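Local coordinates for magnesium transporter (PDB 2OUX), which probably transports magnesium ions across the cell membrane as a homodimer, and is represented here by its soluble cytosolic part, at residues A[148-153]-A[174-179]; A[183-188]-A[209-214]; A[142-147]-A[245-250]. All coordinates share one frame; numbering follows the deposited sequence.

Interaction 1: A[148-153]-A[174-179]; sequences VSIVAN and YYVYVV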
ATOM      1  N   VAL A 148      -3.501   9.768 -10.145  1.00 28.91           N
ATOM      2  CA  VAL A 148      -2.691  10.885 -10.609  1.00 29.45           C
ATOM      3  C   VAL A 148      -1.967  10.557 -11.907  1.00 28.05           C
ATOM      4  O   VAL A 148      -1.223   9.584 -11.984  1.00 28.22           O
ATOM      5  CB  VAL A 148      -1.618  11.282  -9.567  1.00 28.83           C
ATOM      6  CG1 VAL A 148      -0.836  12.490 -10.064  1.00 28.92           C
ATOM      7  CG2 VAL A 148      -2.272  11.569  -8.232  1.00 30.57           C
ATOM      8  N   SER A 149      -2.175  11.378 -12.925  1.00 27.09           N
ATOM      9  CA  SER A 149      -1.497  11.163 -14.194  1.00 29.02           C
ATOM     10  C   SER A 149      -0.842  12.459 -14.675  1.00 28.70           C
ATOM     11  O   SER A 149      -1.369  13.551 -14.462  1.00 29.48           O
ATOM     12  CB  SER A 149      -2.485  10.645 -15.243  1.00 30.77           C
ATOM     13  OG  SER A 149      -3.652  11.440 -15.281  1.00 31.57           O
ATOM     14  N   ILE A 150       0.316  12.329 -15.307  1.00 27.80           N
ATOM     15  CA  ILE A 150       1.048  13.477 -15.828  1.00 28.78           C
ATOM     16  C   ILE A 150       1.638  13.106 -17.182  1.00 29.49           C
ATOM     17  O   ILE A 150       1.577  11.945 -17.593  1.00 27.65           O
ATOM     18  CB  ILE A 150       2.217  13.867 -14.901  1.00 26.99           C
ATOM     19  CG1 ILE A 150       3.159  12.671 -14.745  1.00 29.84           C
ATOM     20  CG2 ILE A 150       1.689  14.340 -13.569  1.00 23.43           C
ATOM     21  CD1 ILE A 150       4.487  12.996 -14.096  1.00 31.93           C
ATOM     22  N   VAL A 151       2.199  14.097 -17.871  1.00 32.52           N
ATOM     23  CA  VAL A 151       2.829  13.862 -19.166  1.00 34.25           C
ATOM     24  C   VAL A 151       4.324  13.738 -18.942  1.00 35.84           C
ATOM     25  O   VAL A 151       4.858  14.263 -17.960  1.00 35.70           O
ATOM     26  CB  VAL A 151       2.592  15.023 -20.159  1.00 34.96           C
ATOM     27  CG1 VAL A 151       1.121  15.132 -20.486  1.00 35.31           C
ATOM     28  CG2 VAL A 151       3.120  16.332 -19.572  1.00 33.98           C
ATOM     29  N   ALA A 152       4.989  13.058 -19.870  1.00 36.65           N
ATOM     30  CA  ALA A 152       6.427  12.829 -19.802  1.00 38.43           C
ATOM     31  C   ALA A 152       7.335  14.065 -19.832  1.00 40.75           C
ATOM     32  O   ALA A 152       8.182  14.219 -18.954  1.00 41.33           O
ATOM     33  CB  ALA A 152       6.834  11.875 -20.915  1.00 37.36           C
ATOM     34  N   ASN A 153       7.171  14.928 -20.837  1.00 41.90           N
ATOM     35  CA  ASN A 153       8.015  16.118 -20.991  1.00 42.49           C
ATOM     36  C   ASN A 153       7.739  17.205 -19.965  1.00 42.55           C
ATOM     37  O   ASN A 153       7.546  18.368 -20.292  1.00 44.01           O
ATOM     38  CB  ASN A 153       7.875  16.684 -22.412  1.00 44.25           C
ATOM     39  CG  ASN A 153       8.809  17.860 -22.674  1.00 45.59           C
ATOM     40  OD1 ASN A 153       8.390  19.023 -22.651  1.00 43.09           O
ATOM     41  ND2 ASN A 153      10.085  17.562 -22.918  1.00 44.76           N
ATOM     42  N   TYR A 174       0.873   7.687  -4.351  1.00 20.06           N
ATOM     43  CA  TYR A 174       2.111   6.939  -4.192  1.00 21.00           C
ATOM     44  C   TYR A 174       2.646   6.345  -5.477  1.00 22.62           C
ATOM     45  O   TYR A 174       3.762   5.841  -5.528  1.00 23.38           O
ATOM     46  CB  TYR A 174       1.957   5.899  -3.080  1.00 19.54           C
ATOM     47  CG  TYR A 174       1.767   6.599  -1.738  1.00 18.42           C
ATOM     48  CD1 TYR A 174       2.383   7.826  -1.493  1.00 16.46           C
ATOM     49  CD2 TYR A 174       0.947   6.068  -0.748  1.00 15.70           C
ATOM     50  CE1 TYR A 174       2.179   8.521  -0.296  1.00 18.59           C
ATOM     51  CE2 TYR A 174       0.734   6.752   0.458  1.00 20.40           C
ATOM     52  CZ  TYR A 174       1.356   7.983   0.674  1.00 19.96           C
ATOM     53  OH  TYR A 174       1.142   8.679   1.844  1.00 19.68           O
ATOM     54  N   TYR A 175       1.834   6.422  -6.521  1.00 24.73           N
ATOM     55  CA  TYR A 175       2.241   5.989  -7.846  1.00 26.43           C
ATOM     56  C   TYR A 175       1.747   7.113  -8.733  1.00 25.91           C
ATOM     57  O   TYR A 175       0.620   7.583  -8.568  1.00 27.36           O
ATOM     58  CB  TYR A 175       1.569   4.673  -8.264  1.00 26.39           C
ATOM     59  CG  TYR A 175       2.251   3.435  -7.743  1.00 29.13           C
ATOM     60  CD1 TYR A 175       3.604   3.225  -7.975  1.00 32.22           C
ATOM     61  CD2 TYR A 175       1.550   2.476  -7.015  1.00 29.25           C
ATOM     62  CE1 TYR A 175       4.246   2.094  -7.497  1.00 34.46           C
ATOM     63  CE2 TYR A 175       2.182   1.341  -6.530  1.00 31.24           C
ATOM     64  CZ  TYR A 175       3.527   1.158  -6.772  1.00 34.14           C
ATOM     65  OH  TYR A 175       4.172   0.044  -6.288  1.00 38.46           O
ATOM     66  N   VAL A 176       2.588   7.570  -9.648  1.00 27.02           N
ATOM     67  CA  VAL A 176       2.186   8.627 -10.570  1.00 26.36           C
ATOM     68  C   VAL A 176       2.260   8.035 -11.965  1.00 27.01           C
ATOM     69  O   VAL A 176       3.324   7.610 -12.411  1.00 26.43           O
ATOM     70  CB  VAL A 176       3.124   9.840 -10.490  1.00 27.39           C
ATOM     71  CG1 VAL A 176       2.643  10.931 -11.434  1.00 27.53           C
ATOM     72  CG2 VAL A 176       3.174  10.361  -9.059  1.00 28.19           C
ATOM     73  N   TYR A 177       1.129   7.997 -12.654  1.00 27.15           N
ATOM     74  CA  TYR A 177       1.102   7.431 -13.996  1.00 27.62           C
ATOM     75  C   TYR A 177       1.405   8.474 -15.067  1.00 27.36           C
ATOM     76  O   TYR A 177       1.014   9.634 -14.952  1.00 29.27           O
ATOM     77  CB  TYR A 177      -0.254   6.762 -14.217  1.00 25.13           C
ATOM     78  CG  TYR A 177      -0.507   5.720 -13.152  1.00 24.21           C
ATOM     79  CD1 TYR A 177       0.071   4.452 -13.242  1.00 22.13           C
ATOM     80  CD2 TYR A 177      -1.224   6.039 -11.994  1.00 22.91           C
ATOM     81  CE1 TYR A 177      -0.046   3.528 -12.206  1.00 17.14           C
ATOM     82  CE2 TYR A 177      -1.351   5.119 -10.951  1.00 20.59           C
ATOM     83  CZ  TYR A 177      -0.750   3.873 -11.066  1.00 20.78           C
ATOM     84  OH  TYR A 177      -0.801   3.002 -10.012  1.00 20.23           O
ATOM     85  N   VAL A 178       2.127   8.060 -16.100  1.00 27.29           N
ATOM     86  CA  VAL A 178       2.482   8.973 -17.172  1.00 26.67           C
ATOM     87  C   VAL A 178       1.697   8.609 -18.418  1.00 27.36           C
ATOM     88  O   VAL A 178       1.709   7.464 -18.840  1.00 30.37           O
ATOM     89  CB  VAL A 178       3.995   8.902 -17.488  1.00 27.27           C
ATOM     90  CG1 VAL A 178       4.364   9.944 -18.545  1.00 25.68           C
ATOM     91  CG2 VAL A 178       4.808   9.133 -16.211  1.00 27.00           C
ATOM     92  N   VAL A 179       0.997   9.581 -18.990  1.00 28.09           N
ATOM     93  CA  VAL A 179       0.218   9.344 -20.203  1.00 28.78           C
ATOM     94  C   VAL A 179       0.607  10.356 -21.267  1.00 30.17           C
ATOM     95  O   VAL A 179       1.284  11.335 -20.976  1.00 29.90           O
ATOM     96  CB  VAL A 179      -1.309   9.507 -19.971  1.00 27.98           C
ATOM     97  CG1 VAL A 179      -1.828   8.438 -19.020  1.00 26.32           C
ATOM     98  CG2 VAL A 179      -1.603  10.897 -19.437  1.00 24.88           C
TER
HETATM   99  O   HOH W   1      -2.173   7.825  -8.411  1.00 18.09           O

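Interaction 2: A[183-188]-A[209-214]; sequences NHLVGV and ERVISV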
ATOM      1  N   ASN A 183      -4.209  10.226 -23.627  1.00 41.32           N
ATOM      2  CA  ASN A 183      -4.415   9.503 -22.383  1.00 38.98           C
ATOM      3  C   ASN A 183      -3.993   8.040 -22.474  1.00 37.55           C
ATOM      4  O   ASN A 183      -4.592   7.162 -21.847  1.00 37.03           O
ATOM      5  CB  ASN A 183      -5.875   9.595 -21.951  1.00 39.15           C
ATOM      6  CG  ASN A 183      -6.080   9.124 -20.534  1.00 39.60           C
ATOM      7  OD1 ASN A 183      -5.335   9.512 -19.632  1.00 40.42           O
ATOM      8  ND2 ASN A 183      -7.089   8.288 -20.323  1.00 37.10           N
ATOM      9  N   HIS A 184      -2.969   7.786 -23.278  1.00 35.99           N
ATOM     10  CA  HIS A 184      -2.410   6.450 -23.429  1.00 36.16           C
ATOM     11  C   HIS A 184      -1.434   6.277 -22.265  1.00 35.80           C
ATOM     12  O   HIS A 184      -0.639   7.183 -21.987  1.00 35.44           O
ATOM     13  CB  HIS A 184      -1.636   6.345 -24.743  1.00 38.97           C
ATOM     14  CG  HIS A 184      -2.498   6.128 -25.945  1.00 42.64           C
ATOM     15  ND1 HIS A 184      -2.141   6.559 -27.204  1.00 44.87           N
ATOM     16  CD2 HIS A 184      -3.681   5.482 -26.091  1.00 44.48           C
ATOM     17  CE1 HIS A 184      -3.063   6.189 -28.074  1.00 46.78           C
ATOM     18  NE2 HIS A 184      -4.010   5.532 -27.425  1.00 45.80           N
ATOM     19  N   LEU A 185      -1.506   5.136 -21.579  1.00 33.63           N
ATOM     20  CA  LEU A 185      -0.607   4.860 -20.458  1.00 30.48           C
ATOM     21  C   LEU A 185       0.752   4.497 -21.034  1.00 28.34           C
ATOM     22  O   LEU A 185       0.903   3.453 -21.668  1.00 24.38           O
ATOM     23  CB  LEU A 185      -1.143   3.697 -19.621  1.00 28.24           C
ATOM     24  CG  LEU A 185      -0.277   3.224 -18.443  1.00 30.14           C
ATOM     25  CD1 LEU A 185      -0.023   4.374 -17.458  1.00 25.99           C
ATOM     26  CD2 LEU A 185      -0.976   2.056 -17.761  1.00 27.47           C
ATOM     27  N   VAL A 186       1.742   5.354 -20.816  1.00 29.97           N
ATOM     28  CA  VAL A 186       3.075   5.105 -21.359  1.00 29.15           C
ATOM     29  C   VAL A 186       4.196   4.954 -20.334  1.00 29.34           C
ATOM     30  O   VAL A 186       5.344   4.719 -20.700  1.00 29.11           O
ATOM     31  CB  VAL A 186       3.467   6.226 -22.346  1.00 30.68           C
ATOM     32  CG1 VAL A 186       2.452   6.281 -23.490  1.00 28.54           C
ATOM     33  CG2 VAL A 186       3.535   7.573 -21.611  1.00 28.57           C
ATOM     34  N   GLY A 187       3.875   5.085 -19.052  1.00 29.03           N
ATOM     35  CA  GLY A 187       4.910   4.962 -18.045  1.00 27.31           C
ATOM     36  C   GLY A 187       4.409   5.152 -16.632  1.00 28.72           C
ATOM     37  O   GLY A 187       3.225   5.420 -16.405  1.00 25.95           O
ATOM     38  N   VAL A 188       5.317   5.017 -15.674  1.00 28.41           N
ATOM     39  CA  VAL A 188       4.962   5.166 -14.269  1.00 26.42           C
ATOM     40  C   VAL A 188       6.198   5.492 -13.439  1.00 27.01           C
ATOM     41  O   VAL A 188       7.320   5.161 -13.831  1.00 26.85           O
ATOM     42  CB  VAL A 188       4.341   3.861 -13.714  1.00 24.93           C
ATOM     43  CG1 VAL A 188       5.356   2.720 -13.787  1.00 23.15           C
ATOM     44  CG2 VAL A 188       3.888   4.062 -12.276  1.00 25.65           C
ATOM     45  N   GLU A 209       9.463   2.611 -18.027  1.00 35.06           N
ATOM     46  CA  GLU A 209       8.760   2.252 -19.255  1.00 37.87           C
ATOM     47  C   GLU A 209       7.990   0.956 -19.103  1.00 37.03           C
ATOM     48  O   GLU A 209       6.964   0.773 -19.747  1.00 39.36           O
ATOM     49  CB  GLU A 209       9.730   2.096 -20.423  1.00 42.07           C
ATOM     50  CG  GLU A 209      10.475   3.351 -20.807  1.00 49.34           C
ATOM     51  CD  GLU A 209      11.099   3.242 -22.185  1.00 51.12           C
ATOM     52  OE1 GLU A 209      11.775   2.225 -22.460  1.00 51.36           O
ATOM     53  OE2 GLU A 209      10.909   4.177 -22.991  1.00 54.22           O
ATOM     54  N   ARG A 210       8.485   0.050 -18.265  1.00 36.61           N
ATOM     55  CA  ARG A 210       7.816  -1.235 -18.059  1.00 35.82           C
ATOM     56  C   ARG A 210       6.697  -1.166 -17.018  1.00 34.63           C
ATOM     57  O   ARG A 210       6.730  -1.857 -16.000  1.00 35.75           O
ATOM     58  CB  ARG A 210       8.834  -2.304 -17.658  1.00 34.93           C
ATOM     59  CG  ARG A 210       9.844  -2.629 -18.742  1.00 37.60           C
ATOM     60  CD  ARG A 210      10.818  -3.690 -18.265  1.00 39.00           C
ATOM     61  NE  ARG A 210      10.153  -4.973 -18.035  1.00 40.01           N
ATOM     62  CZ  ARG A 210       9.757  -5.795 -19.003  1.00 41.69           C
ATOM     63  NH1 ARG A 210       9.962  -5.472 -20.273  1.00 39.93           N
ATOM     64  NH2 ARG A 210       9.161  -6.946 -18.702  1.00 40.81           N
ATOM     65  N   VAL A 211       5.700  -0.329 -17.280  1.00 33.37           N
ATOM     66  CA  VAL A 211       4.581  -0.193 -16.364  1.00 34.31           C
ATOM     67  C   VAL A 211       3.633  -1.378 -16.513  1.00 33.17           C
ATOM     68  O   VAL A 211       3.242  -1.743 -17.617  1.00 33.30           O
ATOM     69  CB  VAL A 211       3.820   1.132 -16.601  1.00 35.64           C
ATOM     70  CG1 VAL A 211       3.464   1.279 -18.074  1.00 38.08           C
ATOM     71  CG2 VAL A 211       2.580   1.175 -15.735  1.00 35.59           C
ATOM     72  N   ILE A 212       3.301  -1.987 -15.381  1.00 34.29           N
ATOM     73  CA  ILE A 212       2.410  -3.138 -15.322  1.00 31.76           C
ATOM     74  C   ILE A 212       0.979  -2.634 -15.154  1.00 33.15           C
ATOM     75  O   ILE A 212       0.714  -1.755 -14.330  1.00 30.39           O
ATOM     76  CB  ILE A 212       2.752  -4.052 -14.111  1.00 33.71           C
ATOM     77  CG1 ILE A 212       4.186  -4.587 -14.236  1.00 37.10           C
ATOM     78  CG2 ILE A 212       1.767  -5.201 -14.017  1.00 28.63           C
ATOM     79  CD1 ILE A 212       5.251  -3.554 -13.863  1.00 42.06           C
ATOM     80  N   SER A 213       0.062  -3.190 -15.938  1.00 31.95           N
ATOM     81  CA  SER A 213      -1.338  -2.803 -15.866  1.00 32.44           C
ATOM     82  C   SER A 213      -2.210  -4.000 -16.199  1.00 31.47           C
ATOM     83  O   SER A 213      -1.708  -5.037 -16.634  1.00 30.27           O
ATOM     84  CB  SER A 213      -1.640  -1.662 -16.845  1.00 31.91           C
ATOM     85  OG  SER A 213      -1.460  -2.073 -18.189  1.00 31.62           O
ATOM     86  N   VAL A 214      -3.513  -3.842 -15.984  1.00 31.14           N
ATOM     87  CA  VAL A 214      -4.490  -4.886 -16.257  1.00 29.68           C
ATOM     88  C   VAL A 214      -5.559  -4.298 -17.170  1.00 31.00           C
ATOM     89  O   VAL A 214      -5.685  -3.072 -17.275  1.00 30.46           O
ATOM     90  CB  VAL A 214      -5.152  -5.384 -14.950  1.00 29.21           C
ATOM     91  CG1 VAL A 214      -4.094  -5.956 -14.024  1.00 25.67           C
ATOM     92  CG2 VAL A 214      -5.888  -4.233 -14.258  1.00 26.63           C
TER

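Interaction 3: A[142-147]-A[245-250]; sequences IMTTEF and LGIVTV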
ATOM      1  N   ILE A 142     -14.128  -3.035  -9.829  1.00 27.09           N
ATOM      2  CA  ILE A 142     -13.482  -2.796  -8.541  1.00 27.08           C
ATOM      3  C   ILE A 142     -12.441  -1.681  -8.585  1.00 26.20           C
ATOM      4  O   ILE A 142     -11.787  -1.403  -7.587  1.00 23.69           O
ATOM      5  CB  ILE A 142     -12.806  -4.070  -7.999  1.00 28.59           C
ATOM      6  CG1 ILE A 142     -11.781  -4.583  -9.002  1.00 27.31           C
ATOM      7  CG2 ILE A 142     -13.871  -5.137  -7.701  1.00 32.00           C
ATOM      8  CD1 ILE A 142     -10.881  -5.659  -8.437  1.00 28.24           C
HETATM    9  N   MSE A 143     -12.296  -1.040  -9.739  1.00 25.17           N
HETATM   10  CA  MSE A 143     -11.335   0.046  -9.882  1.00 25.24           C
HETATM   11  C   MSE A 143     -11.989   1.374  -9.520  1.00 25.65           C
HETATM   12  O   MSE A 143     -13.199   1.449  -9.306  1.00 27.73           O
HETATM   13  CB  MSE A 143     -10.836   0.137 -11.320  1.00 26.07           C
HETATM   14  CG  MSE A 143     -11.875   0.679 -12.285  1.00 28.19           C
HETATM   15 SE   MSE A 143     -11.177   0.910 -14.073  1.00 37.32          SE
HETATM   16  CE  MSE A 143     -12.490   2.168 -14.749  1.00 31.13           C
ATOM     17  N   THR A 144     -11.186   2.427  -9.456  1.00 24.34           N
ATOM     18  CA  THR A 144     -11.723   3.745  -9.161  1.00 22.08           C
ATOM     19  C   THR A 144     -10.973   4.762 -10.009  1.00 22.78           C
ATOM     20  O   THR A 144      -9.857   4.507 -10.465  1.00 21.03           O
ATOM     21  CB  THR A 144     -11.645   4.078  -7.658  1.00 21.90           C
ATOM     22  OG1 THR A 144     -12.603   5.100  -7.367  1.00 18.94           O
ATOM     23  CG2 THR A 144     -10.245   4.548  -7.265  1.00 18.32           C
ATOM     24  N   THR A 145     -11.591   5.914 -10.215  1.00 21.29           N
ATOM     25  CA  THR A 145     -11.045   6.939 -11.092  1.00 22.06           C
ATOM     26  C   THR A 145     -10.100   8.002 -10.543  1.00 23.90           C
ATOM     27  O   THR A 145      -9.459   8.713 -11.312  1.00 24.17           O
ATOM     28  CB  THR A 145     -12.203   7.681 -11.768  1.00 23.72           C
ATOM     29  OG1 THR A 145     -13.055   8.239 -10.754  1.00 23.35           O
ATOM     30  CG2 THR A 145     -13.022   6.717 -12.631  1.00 21.97           C
ATOM     31  N   GLU A 146     -10.005   8.129  -9.230  1.00 25.49           N
ATOM     32  CA  GLU A 146      -9.162   9.175  -8.675  1.00 26.14           C
ATOM     33  C   GLU A 146      -7.675   8.840  -8.572  1.00 25.77           C
ATOM     34  O   GLU A 146      -7.159   8.606  -7.484  1.00 27.33           O
ATOM     35  CB  GLU A 146      -9.727   9.596  -7.323  1.00 25.52           C
ATOM     36  CG  GLU A 146     -11.207  10.014  -7.399  1.00 25.54           C
ATOM     37  CD  GLU A 146     -12.166   8.816  -7.423  1.00 26.93           C
ATOM     38  OE1 GLU A 146     -11.700   7.672  -7.251  1.00 24.15           O
ATOM     39  OE2 GLU A 146     -13.388   9.017  -7.594  1.00 28.84           O
ATOM     40  N   PHE A 147      -6.998   8.833  -9.717  1.00 26.20           N
ATOM     41  CA  PHE A 147      -5.567   8.535  -9.794  1.00 28.00           C
ATOM     42  C   PHE A 147      -4.817   9.764 -10.315  1.00 29.54           C
ATOM     43  O   PHE A 147      -5.421  10.683 -10.875  1.00 29.72           O
ATOM     44  CB  PHE A 147      -5.316   7.350 -10.738  1.00 26.16           C
ATOM     45  CG  PHE A 147      -5.830   7.571 -12.146  1.00 28.19           C
ATOM     46  CD1 PHE A 147      -5.169   8.431 -13.020  1.00 24.33           C
ATOM     47  CD2 PHE A 147      -7.004   6.955 -12.581  1.00 25.47           C
ATOM     48  CE1 PHE A 147      -5.670   8.681 -14.299  1.00 24.65           C
ATOM     49  CE2 PHE A 147      -7.513   7.197 -13.860  1.00 26.56           C
ATOM     50  CZ  PHE A 147      -6.843   8.065 -14.722  1.00 25.64           C
ATOM     51  N   LEU A 245      -7.853   4.029 -17.556  1.00 29.47           N
ATOM     52  CA  LEU A 245      -9.214   4.210 -17.066  1.00 29.58           C
ATOM     53  C   LEU A 245      -9.327   4.364 -15.561  1.00 29.59           C
ATOM     54  O   LEU A 245     -10.178   5.106 -15.070  1.00 28.96           O
ATOM     55  CB  LEU A 245     -10.101   3.045 -17.523  1.00 31.25           C
ATOM     56  CG  LEU A 245     -10.377   2.993 -19.032  1.00 33.95           C
ATOM     57  CD1 LEU A 245     -11.262   1.787 -19.372  1.00 32.09           C
ATOM     58  CD2 LEU A 245     -11.043   4.290 -19.470  1.00 30.71           C
ATOM     59  N   GLY A 246      -8.486   3.649 -14.826  1.00 27.94           N
ATOM     60  CA  GLY A 246      -8.544   3.743 -13.383  1.00 25.29           C
ATOM     61  C   GLY A 246      -7.483   2.903 -12.702  1.00 25.45           C
ATOM     62  O   GLY A 246      -6.541   2.419 -13.338  1.00 24.11           O
ATOM     63  N   ILE A 247      -7.634   2.740 -11.394  1.00 23.63           N
ATOM     64  CA  ILE A 247      -6.700   1.953 -10.614  1.00 22.65           C
ATOM     65  C   ILE A 247      -7.453   1.082  -9.636  1.00 19.93           C
ATOM     66  O   ILE A 247      -8.551   1.426  -9.201  1.00 19.28           O
ATOM     67  CB  ILE A 247      -5.747   2.840  -9.787  1.00 24.31           C
ATOM     68  CG1 ILE A 247      -6.567   3.849  -8.972  1.00 24.04           C
ATOM     69  CG2 ILE A 247      -4.733   3.525 -10.702  1.00 20.84           C
ATOM     70  CD1 ILE A 247      -5.759   4.587  -7.924  1.00 23.56           C
ATOM     71  N   VAL A 248      -6.841  -0.040  -9.291  1.00 18.73           N
ATOM     72  CA  VAL A 248      -7.400  -0.972  -8.328  1.00 18.25           C
ATOM     73  C   VAL A 248      -6.382  -0.960  -7.193  1.00 17.72           C
ATOM     74  O   VAL A 248      -5.204  -1.223  -7.415  1.00 17.28           O
ATOM     75  CB  VAL A 248      -7.522  -2.384  -8.935  1.00 15.39           C
ATOM     76  CG1 VAL A 248      -7.819  -3.385  -7.868  1.00 17.58           C
ATOM     77  CG2 VAL A 248      -8.617  -2.402  -9.974  1.00 15.24           C
ATOM     78  N   THR A 249      -6.845  -0.656  -5.985  1.00 19.01           N
ATOM     79  CA  THR A 249      -5.979  -0.559  -4.821  1.00 18.89           C
ATOM     80  C   THR A 249      -5.905  -1.819  -3.971  1.00 18.59           C
ATOM     81  O   THR A 249      -6.851  -2.593  -3.918  1.00 21.64           O
ATOM     82  CB  THR A 249      -6.417   0.628  -3.952  1.00 20.17           C
ATOM     83  OG1 THR A 249      -7.798   0.477  -3.592  1.00 22.02           O
ATOM     84  CG2 THR A 249      -6.259   1.918  -4.732  1.00 18.62           C
ATOM     85  N   VAL A 250      -4.778  -2.005  -3.286  1.00 17.93           N
ATOM     86  CA  VAL A 250      -4.585  -3.196  -2.475  1.00 21.02           C
ATOM     87  C   VAL A 250      -5.626  -3.406  -1.381  1.00 22.51           C
ATOM     88  O   VAL A 250      -5.934  -4.542  -1.032  1.00 24.92           O
ATOM     89  CB  VAL A 250      -3.175  -3.230  -1.825  1.00 19.62           C
ATOM     90  CG1 VAL A 250      -3.047  -2.158  -0.736  1.00 21.36           C
ATOM     91  CG2 VAL A 250      -2.911  -4.599  -1.253  1.00 19.70           C
TER
HETATM   92  O   HOH W   2      -9.857  -0.202  -5.836  1.00 18.40           O

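Interaction 1: A[148-153]-A[174-179]
Val148 to Ile150 run parallel to Val176 to Val179, tied by three backbone hydrogen bonds: Tyr177 N to Val148 O (2.9 Å), Ile150 N to Tyr177 O (2.8 Å) and Val179 N to Ile150 O (2.8 Å). The last two donors lie nearly along the C=O axis of their acceptors, whereas the first arrives in the carbonyl plane. A water extends the pairing at the Val148 end, accepting from Val148 N and donating to Tyr175 O. These strands belong to a beta-alpha-beta unit of the first CBS motif, with helix 156-166 as the crossover.

On the face carrying Ile150 and Val178, Ile150 CG1 occupies the crowded position between backbone N and carbonyl carbon (chi1 58°). From there CG1 comes within 3.8 Å of Val176 CG1, the two side chains crossing at about a right angle. Val148 CG1 approaches the same methyl obliquely, at 4.1 Å. Val178 CG1, anti to its backbone N, reaches Ala152 CB at 3.9 Å, and Ile203 of helix 203-206 packs over both Ile150 and Val178. On the other face, the Tyr177 ring turns its edge to Val148 O, with CD2 3.5 Å away and the oxygen near the ring plane.

All direct polar bonds here are main chain to main chain, so the backbone sets the register while Tyr177, a residue of a magnesium site with Ala234, is gripped through both its N and its O.

Interaction 2: A[183-188]-A[209-214]
Glu209 meets residues 183-188 with its backbone, its CA lying 4.9 Å from Gly187 CA while its side chain is directed away. The main chain then folds tightly: an inverse gamma turn centred on Arg210 is marked by a weak hydrogen bond from Val211 N back to Glu209 O at 3.0 Å. Arg210 itself points off the contact, and its NH2 forms a salt bridge with Glu38 of the second subunit, so the turn faces the dimer partner as well as its own chain.

Val211 makes the largest single contribution. Its CB and CG2 sit against Val188 CG1, the CB at 3.6 Å, and the two branched side chains cross obliquely. Val211 CG1, held between backbone N and carbonyl carbon (chi1 51°), goes instead to the main chain of Gly187, 4.0 Å from its N. That glycine, with Val186, forms a classic beta bulge opposite Val178, which locally distorts the edge of the sheet of the first CBS motif. Residues 209-214, in turn, lead into strand 214-215 of the second motif, so this apolar contact sits at the junction of the CBS pair. The end-to-end directions of the two segments differ by 112°, and they do not pair as strands; Val188 is instead hydrogen-bonded through its backbone to Asn208, the residue just before Glu209.

After Ile212, which turns away, Ser213 points back, its CB 3.9 Å from Leu185 CD2. Leu185 reaches it with CG anti to the backbone N (chi1 177°), and the same leucine extends CD2 to Val211 CG2 at 4.2 Å. Pro236 of strand 234-238 touches both Leu185 and Ser213.

Interaction 3: A[142-147]-A[245-250]
The loop between helix 139-142 and strand 149-150, in the first CBS motif, lies across strand 244-249 of the second, and a single antiparallel hydrogen-bonded pair, Thr144 with Ile247, joins them. Thr144 N donates to Ile247 O at 2.8 Å (N-H...O 150°), and Ile247 N returns the bond to Thr144 O at 3.0 Å (161°); both donors lie in the carbonyl plane of their acceptors.

Met143, present as selenomethionine, follows the strand backward. Its CB rests 3.6 Å from Val248 CG2, and CG leaves from the crowded position between backbone N and carbonyl carbon (chi1 72°). The extended chain then carries SE alongside Gly246, 3.9 Å from its N, and the terminal CE ends 3.8 Å from Leu245 CB. Leu245 and Gly246 form a classic beta bulge opposite Val237.

Beyond the bridge, Phe147 packs its CB on Ile247 CG2 and turns its ring edge to Leu245 O, which lies in the ring plane 3.6 Å from CE2. A water between Ile142 O and Thr249 N spans the other end. Thr144 also touches the metal region: its OG1 bonds to the backbone N of Asp99, a magnesium ligand together with Asp252, which makes it a probable second-shell residue. The OG1 proton goes to Glu146 OE1, 2.7 Å from Thr144 OG1, on the syn lone pair of that carboxylate oxygen.

Interactions 1 and 2 share the first sheet, their centres about 9 Å apart, strands 175-179 and 185-190 being neighbours in it, probably hydrogen-bonded from Val178 N to Gly187 O and from Val186 N to Val178 O. Interaction 3 is centred about 14 Å from each. Along the chain, interaction 1 closes before interaction 2 opens, and both fall between residues 142-147 and 245-250. Interactions 2 and 3 each join the two CBS motifs into one unit. Interactions 1 and 3 touch where Tyr177 CE2 packs on Ile247 CG2 (3.7 Å). A magnesium site includes Tyr177 of interaction 1, the Val188 side chain of interaction 2 is about 5 Å from a bound magnesium, and another site adjoins Thr144.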